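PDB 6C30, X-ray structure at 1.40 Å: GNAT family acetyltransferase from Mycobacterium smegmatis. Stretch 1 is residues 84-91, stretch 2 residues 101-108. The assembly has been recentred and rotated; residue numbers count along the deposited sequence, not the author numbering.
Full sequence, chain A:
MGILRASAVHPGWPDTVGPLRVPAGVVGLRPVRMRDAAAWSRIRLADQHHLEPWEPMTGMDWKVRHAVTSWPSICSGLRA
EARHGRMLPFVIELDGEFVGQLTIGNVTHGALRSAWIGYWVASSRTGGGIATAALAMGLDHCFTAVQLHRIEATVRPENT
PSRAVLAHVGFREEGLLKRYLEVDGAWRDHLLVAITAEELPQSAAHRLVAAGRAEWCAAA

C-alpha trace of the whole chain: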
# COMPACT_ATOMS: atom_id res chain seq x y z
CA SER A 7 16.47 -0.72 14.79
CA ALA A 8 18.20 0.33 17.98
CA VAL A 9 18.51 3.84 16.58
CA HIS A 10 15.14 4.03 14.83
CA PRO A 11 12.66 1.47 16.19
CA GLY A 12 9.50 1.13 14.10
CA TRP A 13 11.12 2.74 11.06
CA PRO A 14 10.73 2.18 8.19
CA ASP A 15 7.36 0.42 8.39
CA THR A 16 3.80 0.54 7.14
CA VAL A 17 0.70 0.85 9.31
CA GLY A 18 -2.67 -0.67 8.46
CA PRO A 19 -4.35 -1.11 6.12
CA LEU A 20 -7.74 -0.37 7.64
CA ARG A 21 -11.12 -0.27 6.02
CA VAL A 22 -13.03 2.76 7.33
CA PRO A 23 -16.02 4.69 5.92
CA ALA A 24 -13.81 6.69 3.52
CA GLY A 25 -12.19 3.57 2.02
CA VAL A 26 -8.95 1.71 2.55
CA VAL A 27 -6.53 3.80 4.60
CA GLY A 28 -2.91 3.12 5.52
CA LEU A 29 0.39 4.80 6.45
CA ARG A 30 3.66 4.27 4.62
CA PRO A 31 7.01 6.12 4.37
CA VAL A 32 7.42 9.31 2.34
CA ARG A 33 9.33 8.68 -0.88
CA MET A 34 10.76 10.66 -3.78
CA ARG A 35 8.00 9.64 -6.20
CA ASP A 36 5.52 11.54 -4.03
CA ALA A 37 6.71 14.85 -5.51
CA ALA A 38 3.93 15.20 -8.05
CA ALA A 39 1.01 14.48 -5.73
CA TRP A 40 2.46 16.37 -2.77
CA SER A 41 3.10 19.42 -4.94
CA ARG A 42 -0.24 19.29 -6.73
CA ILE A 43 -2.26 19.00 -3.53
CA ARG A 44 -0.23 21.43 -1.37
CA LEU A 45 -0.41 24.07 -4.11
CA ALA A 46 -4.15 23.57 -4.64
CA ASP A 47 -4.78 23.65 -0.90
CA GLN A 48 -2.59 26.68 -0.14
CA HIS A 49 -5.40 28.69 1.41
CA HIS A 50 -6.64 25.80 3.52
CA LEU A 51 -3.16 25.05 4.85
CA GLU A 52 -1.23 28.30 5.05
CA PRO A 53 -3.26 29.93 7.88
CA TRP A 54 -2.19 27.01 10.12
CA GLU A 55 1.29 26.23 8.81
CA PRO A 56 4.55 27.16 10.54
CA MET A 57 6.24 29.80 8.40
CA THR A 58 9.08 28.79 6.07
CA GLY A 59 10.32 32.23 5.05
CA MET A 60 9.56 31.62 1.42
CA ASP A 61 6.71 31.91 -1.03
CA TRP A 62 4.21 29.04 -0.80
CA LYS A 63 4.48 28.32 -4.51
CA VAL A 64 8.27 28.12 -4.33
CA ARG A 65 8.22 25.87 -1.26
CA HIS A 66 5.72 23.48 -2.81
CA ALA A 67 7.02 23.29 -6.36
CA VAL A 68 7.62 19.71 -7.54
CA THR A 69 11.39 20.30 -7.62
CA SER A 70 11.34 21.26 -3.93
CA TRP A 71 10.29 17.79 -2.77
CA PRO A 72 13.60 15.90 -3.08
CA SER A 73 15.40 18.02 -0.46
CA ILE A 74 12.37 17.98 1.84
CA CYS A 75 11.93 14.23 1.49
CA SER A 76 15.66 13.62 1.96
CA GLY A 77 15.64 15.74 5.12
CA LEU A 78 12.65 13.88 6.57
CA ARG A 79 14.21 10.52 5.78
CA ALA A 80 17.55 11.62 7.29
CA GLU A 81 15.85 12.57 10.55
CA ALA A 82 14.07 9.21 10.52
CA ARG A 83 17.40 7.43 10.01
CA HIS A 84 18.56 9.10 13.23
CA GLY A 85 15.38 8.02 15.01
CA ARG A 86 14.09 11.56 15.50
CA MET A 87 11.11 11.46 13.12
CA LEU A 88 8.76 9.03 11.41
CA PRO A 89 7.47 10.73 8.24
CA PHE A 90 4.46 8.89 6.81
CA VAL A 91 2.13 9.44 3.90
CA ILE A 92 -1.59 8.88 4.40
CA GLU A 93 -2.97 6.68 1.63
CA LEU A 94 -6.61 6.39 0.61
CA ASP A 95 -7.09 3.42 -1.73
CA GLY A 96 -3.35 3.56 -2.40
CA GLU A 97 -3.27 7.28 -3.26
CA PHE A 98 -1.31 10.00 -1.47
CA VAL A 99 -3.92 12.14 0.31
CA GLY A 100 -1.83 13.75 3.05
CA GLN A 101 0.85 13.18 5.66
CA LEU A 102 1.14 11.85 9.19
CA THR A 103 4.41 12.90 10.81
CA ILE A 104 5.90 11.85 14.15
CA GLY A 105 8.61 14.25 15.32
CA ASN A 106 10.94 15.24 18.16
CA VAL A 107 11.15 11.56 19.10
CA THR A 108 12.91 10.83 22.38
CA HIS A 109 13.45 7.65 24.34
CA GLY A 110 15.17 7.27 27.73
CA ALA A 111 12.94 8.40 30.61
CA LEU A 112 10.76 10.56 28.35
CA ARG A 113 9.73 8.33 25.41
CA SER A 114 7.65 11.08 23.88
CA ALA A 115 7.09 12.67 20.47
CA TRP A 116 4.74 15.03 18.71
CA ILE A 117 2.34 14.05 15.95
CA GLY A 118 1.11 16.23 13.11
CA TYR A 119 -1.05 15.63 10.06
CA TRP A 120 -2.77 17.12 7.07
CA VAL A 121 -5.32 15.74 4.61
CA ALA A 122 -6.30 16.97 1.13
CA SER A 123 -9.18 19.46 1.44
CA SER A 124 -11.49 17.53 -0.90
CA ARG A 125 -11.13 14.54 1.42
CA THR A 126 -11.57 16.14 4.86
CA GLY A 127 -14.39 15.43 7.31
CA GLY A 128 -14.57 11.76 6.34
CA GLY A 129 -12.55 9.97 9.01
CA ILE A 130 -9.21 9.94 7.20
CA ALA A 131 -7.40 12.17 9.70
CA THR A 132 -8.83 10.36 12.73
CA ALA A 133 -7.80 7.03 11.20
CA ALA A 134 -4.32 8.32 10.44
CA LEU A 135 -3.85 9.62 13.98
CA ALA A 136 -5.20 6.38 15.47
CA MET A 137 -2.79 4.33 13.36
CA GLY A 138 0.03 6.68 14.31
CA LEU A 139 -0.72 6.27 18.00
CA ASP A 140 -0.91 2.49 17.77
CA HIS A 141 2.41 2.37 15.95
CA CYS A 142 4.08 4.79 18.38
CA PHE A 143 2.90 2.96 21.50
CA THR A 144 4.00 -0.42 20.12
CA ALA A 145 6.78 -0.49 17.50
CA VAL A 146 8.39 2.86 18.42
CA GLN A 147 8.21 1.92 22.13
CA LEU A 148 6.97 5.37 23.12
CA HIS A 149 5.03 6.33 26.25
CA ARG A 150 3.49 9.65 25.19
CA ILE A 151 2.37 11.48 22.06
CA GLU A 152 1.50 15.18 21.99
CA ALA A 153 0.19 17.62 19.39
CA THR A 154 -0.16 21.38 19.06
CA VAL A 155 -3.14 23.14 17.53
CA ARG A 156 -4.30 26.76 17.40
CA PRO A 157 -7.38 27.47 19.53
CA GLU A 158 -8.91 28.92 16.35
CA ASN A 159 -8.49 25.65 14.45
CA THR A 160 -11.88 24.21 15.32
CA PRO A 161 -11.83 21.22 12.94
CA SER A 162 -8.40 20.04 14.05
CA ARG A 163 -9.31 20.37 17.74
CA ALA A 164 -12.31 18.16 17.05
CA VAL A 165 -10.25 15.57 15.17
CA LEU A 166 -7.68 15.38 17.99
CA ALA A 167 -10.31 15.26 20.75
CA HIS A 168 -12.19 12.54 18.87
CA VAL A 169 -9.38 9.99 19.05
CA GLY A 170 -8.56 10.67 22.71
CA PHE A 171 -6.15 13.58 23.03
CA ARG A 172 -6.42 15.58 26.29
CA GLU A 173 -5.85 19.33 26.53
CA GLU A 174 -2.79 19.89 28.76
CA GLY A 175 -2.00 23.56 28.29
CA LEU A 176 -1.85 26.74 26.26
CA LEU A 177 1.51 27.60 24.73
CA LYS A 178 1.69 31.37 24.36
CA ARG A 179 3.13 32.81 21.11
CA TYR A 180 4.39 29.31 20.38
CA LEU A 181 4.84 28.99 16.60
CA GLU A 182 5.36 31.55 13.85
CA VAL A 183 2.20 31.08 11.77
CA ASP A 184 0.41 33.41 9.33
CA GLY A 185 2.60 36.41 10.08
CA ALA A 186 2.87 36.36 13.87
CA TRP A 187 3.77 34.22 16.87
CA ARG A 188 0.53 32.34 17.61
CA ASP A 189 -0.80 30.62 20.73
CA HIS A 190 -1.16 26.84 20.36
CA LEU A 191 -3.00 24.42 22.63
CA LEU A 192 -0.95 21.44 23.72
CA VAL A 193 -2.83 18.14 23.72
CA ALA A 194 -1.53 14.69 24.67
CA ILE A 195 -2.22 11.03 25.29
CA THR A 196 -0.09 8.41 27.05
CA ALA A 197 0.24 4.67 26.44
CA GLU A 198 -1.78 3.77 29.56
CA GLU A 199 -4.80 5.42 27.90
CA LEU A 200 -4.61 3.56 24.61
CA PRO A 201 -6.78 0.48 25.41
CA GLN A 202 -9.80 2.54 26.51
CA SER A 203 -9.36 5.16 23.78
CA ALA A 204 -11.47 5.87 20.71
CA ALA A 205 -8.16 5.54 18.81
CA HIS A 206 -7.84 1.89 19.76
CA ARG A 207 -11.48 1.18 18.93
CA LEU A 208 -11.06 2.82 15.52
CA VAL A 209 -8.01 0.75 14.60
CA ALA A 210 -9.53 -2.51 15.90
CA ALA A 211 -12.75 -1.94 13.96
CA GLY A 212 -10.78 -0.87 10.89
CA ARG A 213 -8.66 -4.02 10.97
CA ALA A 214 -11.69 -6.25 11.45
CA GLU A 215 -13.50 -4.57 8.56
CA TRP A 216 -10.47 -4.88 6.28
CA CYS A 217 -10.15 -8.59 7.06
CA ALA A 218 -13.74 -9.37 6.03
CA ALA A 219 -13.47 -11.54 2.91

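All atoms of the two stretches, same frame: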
# COMPACT_ATOMS: atom_id res chain seq x y z
N HIS A 84 17.97 8.80 11.92
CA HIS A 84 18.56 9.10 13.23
C HIS A 84 17.56 8.87 14.36
O HIS A 84 17.84 9.17 15.52
CB HIS A 84 19.08 10.53 13.26
CG HIS A 84 20.23 10.77 12.33
ND1 HIS A 84 21.47 10.19 12.51
CD2 HIS A 84 20.32 11.52 11.20
CE1 HIS A 84 22.27 10.58 11.53
NE2 HIS A 84 21.61 11.38 10.73
N GLY A 85 16.38 8.37 14.02
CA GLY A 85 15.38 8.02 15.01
C GLY A 85 14.65 9.20 15.63
O GLY A 85 14.03 9.06 16.68
N ARG A 86 14.71 10.36 14.97
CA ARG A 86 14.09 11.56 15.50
C ARG A 86 12.71 11.87 14.92
O ARG A 86 11.97 12.68 15.49
CB ARG A 86 15.01 12.76 15.29
CG ARG A 86 16.30 12.63 16.08
CD ARG A 86 17.06 13.95 16.13
NE ARG A 86 17.71 14.27 14.86
CZ ARG A 86 19.00 14.05 14.60
NH1 ARG A 86 19.78 13.51 15.52
NH2 ARG A 86 19.50 14.39 13.42
N MET A 87 12.39 11.26 13.78
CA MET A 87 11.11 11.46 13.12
C MET A 87 10.64 10.17 12.49
O MET A 87 11.44 9.28 12.20
CB MET A 87 11.21 12.53 12.03
CG MET A 87 11.61 13.91 12.52
SD MET A 87 11.58 15.17 11.21
CE MET A 87 9.83 15.50 11.12
N LEU A 88 9.32 10.07 12.27
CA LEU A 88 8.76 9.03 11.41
C LEU A 88 7.80 9.73 10.45
O LEU A 88 6.66 10.05 10.80
CB LEU A 88 8.02 7.93 12.19
CG LEU A 88 8.88 7.01 13.07
CD1 LEU A 88 9.17 7.61 14.45
CD2 LEU A 88 8.19 5.65 13.23
N PRO A 89 8.27 9.98 9.22
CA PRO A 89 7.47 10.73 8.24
C PRO A 89 6.65 9.82 7.33
O PRO A 89 7.18 9.23 6.39
CB PRO A 89 8.54 11.50 7.46
CG PRO A 89 9.75 10.58 7.50
CD PRO A 89 9.69 9.90 8.85
N PHE A 90 5.36 9.71 7.62
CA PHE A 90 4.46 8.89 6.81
C PHE A 90 3.61 9.69 5.85
O PHE A 90 3.32 10.88 6.05
CB PHE A 90 3.51 8.08 7.70
CG PHE A 90 4.18 7.08 8.60
CD1 PHE A 90 4.56 5.84 8.10
CD2 PHE A 90 4.36 7.34 9.95
CE1 PHE A 90 5.15 4.89 8.93
CE2 PHE A 90 4.95 6.40 10.79
CZ PHE A 90 5.35 5.18 10.28
N VAL A 91 3.17 8.99 4.81
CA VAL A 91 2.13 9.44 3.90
C VAL A 91 0.84 8.73 4.28
O VAL A 91 0.86 7.53 4.62
CB VAL A 91 2.50 9.14 2.44
CG1 VAL A 91 1.30 9.28 1.50
CG2 VAL A 91 3.65 10.06 2.00
N GLN A 101 -0.29 13.66 4.89
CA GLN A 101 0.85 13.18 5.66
C GLN A 101 0.50 13.03 7.12
O GLN A 101 -0.37 13.73 7.64
CB GLN A 101 2.04 14.13 5.52
CG GLN A 101 2.76 14.04 4.19
CD GLN A 101 3.77 15.15 4.02
OE1 GLN A 101 3.47 16.21 3.46
NE2 GLN A 101 4.98 14.94 4.55
N LEU A 102 1.21 12.10 7.76
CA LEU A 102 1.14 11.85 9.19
C LEU A 102 2.60 11.79 9.65
O LEU A 102 3.33 10.88 9.28
CB LEU A 102 0.40 10.53 9.47
CG LEU A 102 0.03 10.10 10.90
CD1 LEU A 102 1.27 9.74 11.72
CD2 LEU A 102 -0.81 11.16 11.59
N THR A 103 3.01 12.78 10.43
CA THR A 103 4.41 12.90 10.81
C THR A 103 4.58 12.81 12.32
O THR A 103 3.92 13.53 13.08
CB THR A 103 4.99 14.24 10.32
OG1 THR A 103 4.76 14.36 8.91
CG2 THR A 103 6.49 14.32 10.59
N ILE A 104 5.46 11.91 12.76
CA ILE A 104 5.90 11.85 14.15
C ILE A 104 7.24 12.58 14.25
O ILE A 104 8.14 12.31 13.46
CB ILE A 104 6.07 10.41 14.64
CG1 ILE A 104 4.90 9.52 14.23
CG2 ILE A 104 6.30 10.37 16.14
CD1 ILE A 104 3.62 9.96 14.79
N GLY A 105 7.37 13.50 15.20
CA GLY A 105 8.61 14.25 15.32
C GLY A 105 9.09 14.47 16.74
O GLY A 105 8.38 14.17 17.71
N ASN A 106 10.31 15.00 16.85
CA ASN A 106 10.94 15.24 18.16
C ASN A 106 10.90 13.98 19.03
O ASN A 106 10.62 14.03 20.23
CB ASN A 106 10.26 16.42 18.88
CG ASN A 106 11.00 16.86 20.13
OD1 ASN A 106 12.22 16.81 20.17
ND2 ASN A 106 10.25 17.25 21.15
N VAL A 107 11.19 12.84 18.41
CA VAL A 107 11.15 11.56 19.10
C VAL A 107 12.28 11.45 20.11
O VAL A 107 13.44 11.70 19.79
CB VAL A 107 11.24 10.38 18.11
CG1 VAL A 107 11.25 9.05 18.85
CG2 VAL A 107 10.07 10.41 17.13
N THR A 108 11.92 11.10 21.35
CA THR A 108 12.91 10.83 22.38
C THR A 108 12.64 9.47 22.99
O THR A 108 11.53 8.94 22.90
CB THR A 108 12.89 11.90 23.48
OG1 THR A 108 11.57 11.98 24.04
CG2 THR A 108 13.29 13.25 22.92
O HOH W 1 15.50 9.58 19.44
O HOH W 2 5.33 12.85 6.60

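Neighbouring antiparallel strands commonly divide the work between them: side chains on one face build an apolar layer, while the backbone between them carries the hydrogen bonds. The acetyltransferase segments 84-91 and 101-108 illustrate this well, burying 556 Å² between them.

The apolar centre lies on the face that carries Leu88, Phe90, Leu102 and Ile104. Leu88 and Ile104 form a hydrogen-bonded pair, and their side chains meet at 4.0 Å between Leu88 CB and Ile104 CB. At the next hydrogen-bonded pair, the Phe90 ring packs beside Leu102, with Phe90 CD2 4.3 Å from Leu102 CD1. Beyond the end of the second strand Val107 extends the layer: its CA-to-CB bond points toward the first stretch, and Val107 CG2 lies 4.0 Å from Leu88 CD1. Leucine, isoleucine, valine and phenylalanine suit these buried positions because they fill space without leaving polar side-chain groups to be satisfied.

The backbone polar groups are paired instead. Leu88 and Ile104 exchange two hydrogen bonds, Leu88 N to Ile104 O at 2.8 Å and Ile104 N to Leu88 O at 3.0 Å. Phe90 and Leu102 repeat the pattern, with Phe90 N to Leu102 O at 2.9 Å and Leu102 N to Phe90 O at 3.0 Å. Pro89 falls between these pairs, opposite Thr103 at a non-hydrogen-bonded position, where a residue lacking an amide hydrogen costs the ladder nothing. The ladder is supplemented by a CA-H...O contact from Met87 CA to Ile104 O, 3.1 Å.

On the other face, that of Pro89, Val91, Gln101 and Thr103, the contact is partly polar. Beside this face Met87, sideways at its CA-to-CB bond and bent at chi3 (p), brings Met87 CE within 3.6 Å of Thr103 CG2 and Met87 CG within 4.1 Å of Gly105 CA. Water 2 joins three groups here: it donates to Phe90 O at 2.9 Å, accepts from Gln101 NE2 at 2.9 Å and hydrogen-bonds to Thr103 OG1 at 2.8 Å. The amide and hydroxyl side chains thus bind the water against the strand backbone.

At the far end the contact passes into loop. Gly85, whose positive phi favours glycine, closes a helix in a Schellman motif. The next residue supplies Arg86 O, which accepts a nearly linear hydrogen bond from Val107 N at 3.0 Å, while the Arg86 side chain leads away. Water 1 completes this edge, donating to Gly85 O at 3.2 Å and to Val107 O at 3.0 Å.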